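Local coordinates for protein BAG family molecular chaperone regulator 3 (Arabidopsis thaliana, PDB 4HWF) that acts through its BAG domain, the part in this model, as a co-chaperone that binds the ATPase domain of HSP70/HSC70 and probably regulates programmed cell death and stress responses, at residues N41-E44 / M45-Q49; V14-L17 / A18-S22; N48-L51 / R52-I56. All coordinates share one frame; numbering follows the deposited sequence.

Interaction 1: residues N41-E44 / M45-Q49; sequences NLIE and MLMNQ
Asn41, Leu42, Ile43 and Glu44 each offer a carbonyl to the amide four residues on, at Met45, Leu46, Met47 and Asn48, so the two segments form one unbroken stretch of alpha helix. The four bonds are even: Met45 N lies 3.0 Å from Asn41 O, the others are similar, and the N-H of Leu46 points at its acceptor at 163°. Among the side chains, the polar pair Glu44 and Asn48 is joined through solvent. With CG anti to the backbone N (chi1 -177°) and the chain extended beyond it, Glu44 carries its carboxylate outward, at an angle to the Asn48 amide, the two planes 58° apart and water between them. Two waters bridge the pair: one gives a proton to Glu44 OE1 and accepts from Asn48 ND2 at 3.1 Å, while the other donates both to Glu44 OE1, at 2.6 Å, and to Asn48 OD1. Were Asn48 an alanine, both waters would probably lose their second anchor and the carboxylate would be freer to swing. On the neighbouring flank, Ile43 and Met47 lie side by side, CG2 of Ile43 4.1 Å from CG of Met47. Met45 folds back along the helix, its CG 3.4 Å from Asn41 O. Leu42 is buried against Leu17, Gln20 and Phe24 of helix 3-29. Leu42 packed inward, with a water-bridged i to i+4 polar pair on the outer side, fits an amphipathic helix, here the middle helix of the three-helix bundle of the BAG domain.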
loop_
_atom_site.group_PDB
_atom_site.type_symbol
_atom_site.label_atom_id
_atom_site.label_comp_id
_atom_site.label_asym_id
_atom_site.label_seq_id
_atom_site.Cartn_x
_atom_site.Cartn_y
_atom_site.Cartn_z
ATOM N N ASN A 41 8.004 -7.550 4.694
ATOM C CA ASN A 41 8.907 -6.991 3.697
ATOM C C ASN A 41 8.148 -6.436 2.494
ATOM O O ASN A 41 8.498 -5.386 1.956
ATOM C CB ASN A 41 9.962 -8.018 3.273
ATOM C CG ASN A 41 11.014 -8.258 4.359
ATOM O OD1 ASN A 41 11.237 -7.403 5.226
ATOM N ND2 ASN A 41 11.675 -9.421 4.309
ATOM N N LEU A 42 7.098 -7.139 2.085
ATOM C CA LEU A 42 6.275 -6.691 0.967
ATOM C C LEU A 42 5.545 -5.385 1.304
ATOM O O LEU A 42 5.429 -4.495 0.473
ATOM C CB LEU A 42 5.240 -7.761 0.622
ATOM C CG LEU A 42 5.251 -8.287 -0.808
ATOM C CD1 LEU A 42 4.050 -9.208 -1.054
ATOM C CD2 LEU A 42 5.286 -7.144 -1.813
ATOM N N ILE A 43 5.028 -5.304 2.522
ATOM C CA ILE A 43 4.404 -4.078 2.998
ATOM C C ILE A 43 5.391 -2.926 2.886
ATOM O O ILE A 43 5.041 -1.849 2.396
ATOM C CB ILE A 43 3.917 -4.218 4.452
ATOM C CG1 ILE A 43 2.649 -5.071 4.496
ATOM C CG2 ILE A 43 3.619 -2.840 5.079
ATOM C CD1 ILE A 43 2.254 -5.456 5.890
ATOM N N GLU A 44 6.629 -3.156 3.319
ATOM C CA GLU A 44 7.649 -2.109 3.227
ATOM C C GLU A 44 7.919 -1.685 1.786
ATOM O O GLU A 44 8.100 -0.497 1.509
ATOM C CB GLU A 44 8.965 -2.534 3.887
ATOM C CG GLU A 44 9.988 -1.399 3.853
ATOM C CD GLU A 44 11.296 -1.726 4.568
ATOM O OE1 GLU A 44 12.032 -0.770 4.904
ATOM O OE2 GLU A 44 11.584 -2.921 4.797
ATOM N N MET A 45 7.952 -2.656 0.868
ATOM C CA MET A 45 8.163 -2.357 -0.549
ATOM C C MET A 45 7.029 -1.467 -1.103
ATOM O O MET A 45 7.270 -0.517 -1.860
ATOM C CB MET A 45 8.285 -3.651 -1.383
ATOM C CG MET A 45 9.555 -4.522 -1.116
ATOM S SD MET A 45 11.140 -3.640 -1.337
ATOM C CE MET A 45 11.464 -3.023 0.325
ATOM N N LEU A 46 5.796 -1.789 -0.733
ATOM C CA LEU A 46 4.644 -0.994 -1.149
ATOM C C LEU A 46 4.692 0.418 -0.548
ATOM O O LEU A 46 4.421 1.404 -1.228
ATOM C CB LEU A 46 3.349 -1.694 -0.737
ATOM C CG LEU A 46 2.964 -2.916 -1.589
ATOM C CD1 LEU A 46 1.981 -3.789 -0.834
ATOM C CD2 LEU A 46 2.383 -2.481 -2.925
ATOM N N MET A 47 5.042 0.499 0.730
ATOM C CA MET A 47 5.133 1.788 1.429
ATOM C C MET A 47 6.182 2.696 0.793
ATOM O O MET A 47 5.970 3.910 0.659
ATOM C CB MET A 47 5.403 1.569 2.928
ATOM C CG MET A 47 4.182 1.012 3.675
ATOM S SD MET A 47 2.867 2.261 3.908
ATOM C CE MET A 47 3.732 3.358 5.057
ATOM N N ASN A 48 7.299 2.106 0.371
ATOM C CA ASN A 48 8.330 2.862 -0.324
ATOM C C ASN A 48 7.834 3.476 -1.628
ATOM O O ASN A 48 8.200 4.594 -1.964
ATOM C CB ASN A 48 9.579 2.010 -0.584
ATOM C CG ASN A 48 10.385 1.728 0.698
ATOM O OD1 ASN A 48 11.242 0.849 0.719
ATOM N ND2 ASN A 48 10.085 2.452 1.764
ATOM N N GLN A 49 7.012 2.741 -2.371
ATOM C CA GLN A 49 6.449 3.265 -3.611
ATOM C C GLN A 49 5.457 4.388 -3.308
ATOM O O GLN A 49 5.403 5.381 -4.020
ATOM C CB GLN A 49 5.751 2.142 -4.401
ATOM C CG GLN A 49 6.710 1.072 -4.907
ATOM C CD GLN A 49 7.831 1.664 -5.720
ATOM O OE1 GLN A 49 7.595 2.464 -6.615
ATOM N NE2 GLN A 49 9.070 1.298 -5.393
HETATM O O HOH W 1 10.781 1.938 4.731
HETATM O O HOH W 2 13.302 0.017 2.747
#

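Interaction 2: residues V14-L17 / A18-S22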
loop_
_atom_site.group_PDB
_atom_site.type_symbol
_atom_site.label_atom_id
_atom_site.label_comp_id
_atom_site.label_asym_id
_atom_site.label_seq_id
_atom_site.Cartn_x
_atom_site.Cartn_y
_atom_site.Cartn_z
ATOM N N VAL A 14 4.256 -0.948 -8.771
ATOM C CA VAL A 14 3.168 -1.336 -7.893
ATOM C C VAL A 14 2.375 -2.502 -8.495
ATOM O O VAL A 14 1.948 -3.397 -7.769
ATOM C CB VAL A 14 2.266 -0.137 -7.538
ATOM C CG1 VAL A 14 1.019 -0.596 -6.798
ATOM C CG2 VAL A 14 3.051 0.873 -6.694
ATOM N N ASP A 15 2.204 -2.502 -9.820
ATOM C CA ASP A 15 1.580 -3.639 -10.510
ATOM C C ASP A 15 2.327 -4.931 -10.189
ATOM O O ASP A 15 1.718 -5.950 -9.874
ATOM C CB ASP A 15 1.566 -3.429 -12.028
ATOM C CG ASP A 15 0.468 -2.483 -12.483
ATOM O OD1 ASP A 15 0.637 -1.845 -13.548
ATOM O OD2 ASP A 15 -0.566 -2.379 -11.785
ATOM N N ARG A 16 3.654 -4.873 -10.265
ATOM C CA ARG A 16 4.500 -6.014 -9.924
ATOM C C ARG A 16 4.299 -6.492 -8.497
ATOM O O ARG A 16 4.185 -7.693 -8.248
ATOM C CB ARG A 16 5.970 -5.654 -10.082
ATOM C CG ARG A 16 6.497 -5.729 -11.481
ATOM C CD ARG A 16 8.015 -5.642 -11.442
ATOM N NE ARG A 16 8.595 -6.732 -10.658
ATOM C CZ ARG A 16 9.489 -6.567 -9.686
ATOM N NH1 ARG A 16 9.908 -5.349 -9.365
ATOM N NH2 ARG A 16 9.970 -7.621 -9.034
ATOM N N LEU A 17 4.298 -5.556 -7.549
ATOM C CA LEU A 17 4.125 -5.924 -6.148
ATOM C C LEU A 17 2.740 -6.501 -5.882
ATOM O O LEU A 17 2.588 -7.425 -5.089
ATOM C CB LEU A 17 4.382 -4.714 -5.239
ATOM C CG LEU A 17 5.812 -4.176 -5.309
ATOM C CD1 LEU A 17 5.898 -2.835 -4.568
ATOM C CD2 LEU A 17 6.790 -5.205 -4.727
ATOM N N ALA A 18 1.727 -5.940 -6.534
ATOM C CA ALA A 18 0.362 -6.451 -6.405
ATOM C C ALA A 18 0.298 -7.888 -6.916
ATOM O O ALA A 18 -0.393 -8.722 -6.350
ATOM C CB ALA A 18 -0.619 -5.573 -7.191
ATOM N N GLY A 19 1.022 -8.169 -7.997
ATOM C CA GLY A 19 1.135 -9.537 -8.479
ATOM C C GLY A 19 1.719 -10.463 -7.417
ATOM O O GLY A 19 1.274 -11.594 -7.264
ATOM N N GLN A 20 2.715 -9.991 -6.671
ATOM C CA GLN A 20 3.278 -10.798 -5.588
ATOM C C GLN A 20 2.283 -11.011 -4.440
ATOM O O GLN A 20 2.224 -12.092 -3.849
ATOM C CB GLN A 20 4.586 -10.186 -5.075
ATOM C CG GLN A 20 5.681 -10.158 -6.128
ATOM C CD GLN A 20 6.847 -9.258 -5.757
ATOM O OE1 GLN A 20 7.129 -9.040 -4.586
ATOM N NE2 GLN A 20 7.537 -8.748 -6.764
ATOM N N VAL A 21 1.500 -9.984 -4.118
ATOM C CA VAL A 21 0.479 -10.125 -3.080
ATOM C C VAL A 21 -0.537 -11.206 -3.465
ATOM O O VAL A 21 -0.849 -12.075 -2.658
ATOM C CB VAL A 21 -0.259 -8.791 -2.801
ATOM C CG1 VAL A 21 -1.370 -9.003 -1.777
ATOM C CG2 VAL A 21 0.736 -7.695 -2.323
ATOM N N SER A 22 -1.048 -11.143 -4.694
ATOM C CA SER A 22 -2.008 -12.142 -5.184
ATOM C C SER A 22 -1.452 -13.547 -5.044
ATOM O O SER A 22 -2.146 -14.459 -4.610
ATOM C CB SER A 22 -2.349 -11.908 -6.655
ATOM O OG SER A 22 -3.109 -10.739 -6.827
#
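Val14 opens the run by accepting the amide of Ala18: Ala18 N lies 2.8 Å from Val14 O, the shortest of four successive i to i+4 bonds across the two segments, a series of alpha-helical bonds that Ser22 N continues to Ala18 O. The methyl of Ala18 sits close to the same carbonyl oxygen, while the side chain of Val14 turns off to pack on Gln49 of helix 36-57. Asp15 contributes its backbone, Asp15 O taking the amide of Gly19 at 3.0 Å. Next comes Arg16, whose carbonyl holds Gln20 N at 3.2 Å, a longer and more bent bond with an N-H...O angle of 148°. Its side chain, bent at chi3, runs alongside that of Gln20, both pointing the same way, with the guanidinium and amide planes 60° apart. Arg16 NH2 comes within 3.5 Å of Gln20 NE2, a meeting of two donors that is proximity without a bond. The guanidinium has its polar partner a turn back, where NH1 makes a salt bridge with Glu13. Leu17 closes the segment. Its carbonyl accepts Val21 N at 2.9 Å, and CG2 of Val21, lying beside the backbone N, rests 3.3 Å from that oxygen. The side chain of Leu17 crosses that of Gln20 at a slant, CD2 being 3.9 Å from Gln20 OE1, so the carbonyl end of the amide skirts a methyl group. Leu17 is buried against helix 36-57, where it also meets Leu46, whereas Asp15, Arg16 and Ala18 are exposed. Such a division, leucine inward and charged residues outward, is that of an amphipathic helix in an antiparallel bundle, here the first helix of the BAG domain.

Interaction 3: residues N48-L51 / R52-I56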
loop_
_atom_site.group_PDB
_atom_site.type_symbol
_atom_site.label_atom_id
_atom_site.label_comp_id
_atom_site.label_asym_id
_atom_site.label_seq_id
_atom_site.Cartn_x
_atom_site.Cartn_y
_atom_site.Cartn_z
ATOM N N ASN A 48 7.299 2.106 0.371
ATOM C CA ASN A 48 8.330 2.862 -0.324
ATOM C C ASN A 48 7.834 3.476 -1.628
ATOM O O ASN A 48 8.200 4.594 -1.964
ATOM C CB ASN A 48 9.579 2.010 -0.584
ATOM C CG ASN A 48 10.385 1.728 0.698
ATOM O OD1 ASN A 48 11.242 0.849 0.719
ATOM N ND2 ASN A 48 10.085 2.452 1.764
ATOM N N GLN A 49 7.012 2.741 -2.371
ATOM C CA GLN A 49 6.449 3.265 -3.611
ATOM C C GLN A 49 5.457 4.388 -3.308
ATOM O O GLN A 49 5.403 5.381 -4.020
ATOM C CB GLN A 49 5.751 2.142 -4.401
ATOM C CG GLN A 49 6.710 1.072 -4.907
ATOM C CD GLN A 49 7.831 1.664 -5.720
ATOM O OE1 GLN A 49 7.595 2.464 -6.615
ATOM N NE2 GLN A 49 9.070 1.298 -5.393
ATOM N N LEU A 50 4.678 4.212 -2.251
ATOM C CA LEU A 50 3.683 5.206 -1.849
ATOM C C LEU A 50 4.361 6.516 -1.482
ATOM O O LEU A 50 3.913 7.594 -1.866
ATOM C CB LEU A 50 2.880 4.696 -0.657
ATOM C CG LEU A 50 1.763 5.628 -0.172
ATOM C CD1 LEU A 50 0.706 5.849 -1.265
ATOM C CD2 LEU A 50 1.116 5.070 1.085
ATOM N N LEU A 51 5.463 6.421 -0.746
ATOM C CA LEU A 51 6.207 7.614 -0.357
ATOM C C LEU A 51 6.823 8.309 -1.561
ATOM O O LEU A 51 6.794 9.536 -1.643
ATOM C CB LEU A 51 7.274 7.258 0.684
ATOM C CG LEU A 51 7.749 8.298 1.694
ATOM C CD1 LEU A 51 6.609 8.947 2.479
ATOM C CD2 LEU A 51 8.753 7.625 2.648
ATOM N N ARG A 52 7.396 7.550 -2.495
ATOM C CA ARG A 52 7.928 8.161 -3.715
ATOM C C ARG A 52 6.841 8.906 -4.483
ATOM O O ARG A 52 7.081 9.979 -5.030
ATOM C CB ARG A 52 8.550 7.127 -4.654
ATOM C CG ARG A 52 9.848 6.554 -4.188
ATOM C CD ARG A 52 10.349 5.506 -5.178
ATOM N NE ARG A 52 10.015 5.841 -6.567
ATOM C CZ ARG A 52 10.815 6.501 -7.403
ATOM N NH1 ARG A 52 12.009 6.924 -6.994
ATOM N NH2 ARG A 52 10.423 6.738 -8.656
ATOM N N LEU A 53 5.656 8.317 -4.539
ATOM C CA LEU A 53 4.544 8.903 -5.291
ATOM C C LEU A 53 4.120 10.221 -4.641
ATOM O O LEU A 53 3.979 11.243 -5.312
ATOM C CB LEU A 53 3.360 7.930 -5.322
ATOM C CG LEU A 53 2.127 8.397 -6.109
ATOM C CD1 LEU A 53 2.492 8.716 -7.571
ATOM C CD2 LEU A 53 0.996 7.378 -6.029
ATOM N N ASP A 54 3.932 10.178 -3.327
ATOM C CA ASP A 54 3.560 11.358 -2.552
ATOM C C ASP A 54 4.573 12.488 -2.678
ATOM O O ASP A 54 4.191 13.656 -2.785
ATOM C CB ASP A 54 3.331 11.005 -1.083
ATOM C CG ASP A 54 2.001 10.295 -0.856
ATOM O OD1 ASP A 54 1.178 10.269 -1.808
ATOM O OD2 ASP A 54 1.785 9.767 0.263
ATOM N N ALA A 55 5.857 12.141 -2.674
ATOM C CA ALA A 55 6.913 13.145 -2.818
ATOM C C ALA A 55 6.793 13.858 -4.182
ATOM O O ALA A 55 7.050 15.065 -4.305
ATOM C CB ALA A 55 8.293 12.487 -2.663
ATOM N N ILE A 56 6.401 13.107 -5.203
ATOM C CA ILE A 56 6.170 13.691 -6.526
ATOM C C ILE A 56 4.919 14.582 -6.533
ATOM O O ILE A 56 4.954 15.734 -6.972
ATOM C CB ILE A 56 6.061 12.581 -7.621
ATOM C CG1 ILE A 56 7.435 11.951 -7.882
ATOM C CG2 ILE A 56 5.471 13.142 -8.908
ATOM C CD1 ILE A 56 7.359 10.563 -8.503
#
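Gln49 and Arg52, three residues apart, send their side chains the same way, lying side by side with amide and guanidinium planes 35° apart. Gln49 is folded at chi2 (-54°), which bends the amide round until OE1 is 4.2 Å from Arg52 NE, an approach that may be weakly favourable electrostatically, though too long for a hydrogen bond. Arg52 leaves the backbone with CG next to its own N and 3.4 Å from Asn48 O, the carbonyl that its amide N also uses at 3.1 Å; the arginine then runs straight through chi2 and turns at chi3. Beneath these chains the helix is regular, the N atoms of Leu53, Asp54 and Ala55 bonded to the O atoms of Gln49, Leu50 and Leu51, each at 3.0 Å. This is the C-terminal half of the middle helix of the BAG three-helix bundle, with neighbours on two flanks: Gln49 packs on Ile10 and Glu13 of helix 3-29, while Leu50, Asp54 and Ala55 meet helix 62-86. Asp54 is buried. Its CG lies 3.5 Å from Leu50 O, and the carboxylate is paid for by a salt bridge from OD2 to Arg72 of helix 62-86, which should help keep it ionised. Leu50 takes the other first torsion, CG opposite the backbone N (chi1 -178°), and this swings the branch point across towards Asp54, CG to OD2 being 4.2 Å, so that leucine and carboxylate face the third helix together. The CB of Leu53 rests 3.5 Å from Leu50 O.

In the fold
From the N terminus, the chain first reaches interaction 2 on helix 3-29, turns back through the link between the helices, and then runs through interaction 1 and interaction 3 on helix 36-57. Each is local to its helix and closes no long loop; they follow in series, and interactions 1 and 3 overlap at Asn48 and Gln49. The tie between helices is made by side chains: Leu42 and Leu46 of interaction 1 pack on Leu17 of interaction 2, and Gln49, common to interactions 1 and 3, packs on Val14 and Leu17. Interaction 3 also reaches helix 62-86, so the middle helix joins both neighbours of the bundle.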